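Local coordinates for protein restriction endonuclease Hpy99I (Helicobacter pylori, PDB 3GOX) that cuts double-stranded DNA at a specific pseudopalindromic target as a type II restriction endonuclease of the beta-beta-alpha-Me class, at residues Val45-Leu50 against Lys54-Ser59. Numbering follows the deposited sequence.
Sequences VLFIGL and KRVDFS
In V45 and V56 alike, CG1 stands anti to the backbone N (chi1 -179° and -173°) and CG2 lies beside that N, a setting that brings the two CG2 methyls together at 4.1 Å across the antiparallel hairpin of strands 42-47 and 52-57. The hairpin belongs to the SH3-like domain of the protein, where strand 52-57 borders the sheet within this chain. V45 and K54 form an antiparallel hydrogen-bonded pair gripped in both directions: V45 N donates to K54 O at 2.8 Å, and K54 N returns a bond of 2.9 Å to V45 O. Past this pair the hairpin continues, with V56 backbone-bonded to A43. F47 CG lies beside its own backbone N and anti to the carbonyl carbon (chi1 -74°). From there one ring face receives V45 CG1 at 3.6 Å above the plane, offset toward the rim, while V56 CG2 comes to the ring edge, near its plane, 4.1 Å from F47 CE2. The valine-phenylalanine cluster faces inward: V45 also packs on V18 and I35, F47 on A20 and V56 on L24. Past the strand, the carbonyl oxygens of I48 and G49 accept hydrogen bonds from R146 of the second subunit, so the turn that links the two strands touches that subunit. The aliphatic part of K54 adds a looser contact, its CD lying oblique to the ring, 4.3 Å from F47 CD2.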
loop_
_atom_site.group_PDB
_atom_site.type_symbol
_atom_site.label_atom_id
_atom_site.label_comp_id
_atom_site.label_asym_id
_atom_site.label_seq_id
_atom_site.Cartn_x
_atom_site.Cartn_y
_atom_site.Cartn_z
ATOM N N VAL A 45 22.070 -26.715 0.909
ATOM C CA VAL A 45 21.664 -25.385 0.461
ATOM C C VAL A 45 20.141 -25.291 0.500
ATOM O O VAL A 45 19.459 -26.166 -0.021
ATOM C CB VAL A 45 22.109 -25.141 -0.992
ATOM C CG1 VAL A 45 21.700 -23.742 -1.454
ATOM C CG2 VAL A 45 23.598 -25.331 -1.162
ATOM N N LEU A 46 19.617 -24.242 1.119
ATOM C CA LEU A 46 18.169 -23.934 1.010
ATOM C C LEU A 46 17.986 -23.020 -0.172
ATOM O O LEU A 46 18.376 -21.836 -0.128
ATOM C CB LEU A 46 17.629 -23.253 2.274
ATOM C CG LEU A 46 16.164 -22.829 2.194
ATOM C CD1 LEU A 46 15.271 -24.033 1.965
ATOM C CD2 LEU A 46 15.757 -22.114 3.469
ATOM N N PHE A 47 17.381 -23.569 -1.221
ATOM C CA PHE A 47 16.998 -22.763 -2.374
ATOM C C PHE A 47 15.675 -22.081 -2.057
ATOM O O PHE A 47 14.664 -22.724 -1.809
ATOM C CB PHE A 47 16.976 -23.621 -3.630
ATOM C CG PHE A 47 18.339 -23.960 -4.111
ATOM C CD1 PHE A 47 19.098 -22.993 -4.738
ATOM C CD2 PHE A 47 18.889 -25.217 -3.907
ATOM C CE1 PHE A 47 20.375 -23.274 -5.179
ATOM C CE2 PHE A 47 20.168 -25.509 -4.345
ATOM C CZ PHE A 47 20.922 -24.536 -4.975
ATOM N N ILE A 48 15.722 -20.755 -2.019
ATOM C CA ILE A 48 14.701 -19.966 -1.335
ATOM C C ILE A 48 13.374 -19.920 -2.103
ATOM O O ILE A 48 12.304 -20.013 -1.490
ATOM C CB ILE A 48 15.205 -18.536 -1.043
ATOM C CG1 ILE A 48 16.431 -18.610 -0.125
ATOM C CG2 ILE A 48 14.089 -17.661 -0.442
ATOM C CD1 ILE A 48 17.282 -17.362 -0.145
ATOM N N GLY A 49 13.417 -19.849 -3.436
ATOM C CA GLY A 49 12.177 -19.789 -4.224
ATOM C C GLY A 49 11.274 -20.994 -4.028
ATOM O O GLY A 49 10.055 -20.861 -3.840
ATOM N N LEU A 50 11.862 -22.182 -4.085
ATOM C CA LEU A 50 11.090 -23.413 -3.967
ATOM C C LEU A 50 11.097 -23.979 -2.544
ATOM O O LEU A 50 10.414 -24.960 -2.261
ATOM C CB LEU A 50 11.593 -24.445 -4.982
ATOM C CG LEU A 50 11.329 -24.038 -6.442
ATOM C CD1 LEU A 50 11.686 -25.197 -7.370
ATOM C CD2 LEU A 50 9.898 -23.551 -6.695
ATOM N N LYS A 54 18.779 -28.952 -0.449
ATOM C CA LYS A 54 19.451 -29.953 -1.271
ATOM C C LYS A 54 20.921 -30.051 -0.920
ATOM O O LYS A 54 21.553 -29.046 -0.597
ATOM C CB LYS A 54 19.346 -29.569 -2.745
ATOM C CG LYS A 54 17.957 -29.790 -3.338
ATOM C CD LYS A 54 17.883 -29.335 -4.776
ATOM C CE LYS A 54 18.599 -30.290 -5.713
ATOM N NZ LYS A 54 17.858 -31.565 -5.964
ATOM N N ARG A 55 21.459 -31.268 -1.014
ATOM C CA ARG A 55 22.903 -31.490 -0.927
ATOM C C ARG A 55 23.558 -31.202 -2.277
ATOM O O ARG A 55 23.194 -31.819 -3.289
ATOM C CB ARG A 55 23.236 -32.927 -0.502
ATOM C CG ARG A 55 24.718 -33.108 -0.278
ATOM C CD ARG A 55 25.064 -34.403 0.421
ATOM N NE ARG A 55 24.643 -34.451 1.828
ATOM C CZ ARG A 55 25.137 -33.694 2.817
ATOM N NH1 ARG A 55 26.069 -32.767 2.595
ATOM N NH2 ARG A 55 24.673 -33.857 4.053
ATOM N N VAL A 56 24.534 -30.292 -2.290
ATOM C CA VAL A 56 25.142 -29.822 -3.537
ATOM C C VAL A 56 26.663 -29.783 -3.412
ATOM O O VAL A 56 27.193 -29.246 -2.449
ATOM C CB VAL A 56 24.642 -28.403 -3.929
ATOM C CG1 VAL A 56 25.179 -28.039 -5.311
ATOM C CG2 VAL A 56 23.088 -28.326 -3.905
ATOM N N ASP A 57 27.369 -30.344 -4.384
ATOM C CA ASP A 57 28.821 -30.197 -4.427
ATOM C C ASP A 57 29.242 -28.737 -4.618
ATOM O O ASP A 57 28.606 -27.995 -5.372
ATOM C CB ASP A 57 29.422 -31.057 -5.556
ATOM C CG ASP A 57 29.792 -32.430 -5.087
ATOM O OD1 ASP A 57 28.871 -33.246 -4.875
ATOM O OD2 ASP A 57 31.011 -32.693 -4.908
ATOM N N PHE A 58 30.331 -28.326 -3.968
ATOM C CA PHE A 58 30.802 -26.937 -4.063
ATOM C C PHE A 58 31.009 -26.506 -5.514
ATOM O O PHE A 58 30.789 -25.343 -5.858
ATOM C CB PHE A 58 32.127 -26.730 -3.309
ATOM C CG PHE A 58 31.998 -26.556 -1.805
ATOM C CD1 PHE A 58 30.862 -26.919 -1.111
ATOM C CD2 PHE A 58 33.083 -26.059 -1.085
ATOM C CE1 PHE A 58 30.806 -26.773 0.288
ATOM C CE2 PHE A 58 33.026 -25.907 0.302
ATOM C CZ PHE A 58 31.892 -26.271 0.983
ATOM N N SER A 59 31.426 -27.441 -6.370
ATOM C CA SER A 59 31.701 -27.123 -7.776
ATOM C C SER A 59 30.472 -26.681 -8.561
ATOM O O SER A 59 30.615 -26.045 -9.611
ATOM C CB SER A 59 32.356 -28.311 -8.478
ATOM O OG SER A 59 31.480 -29.418 -8.555
#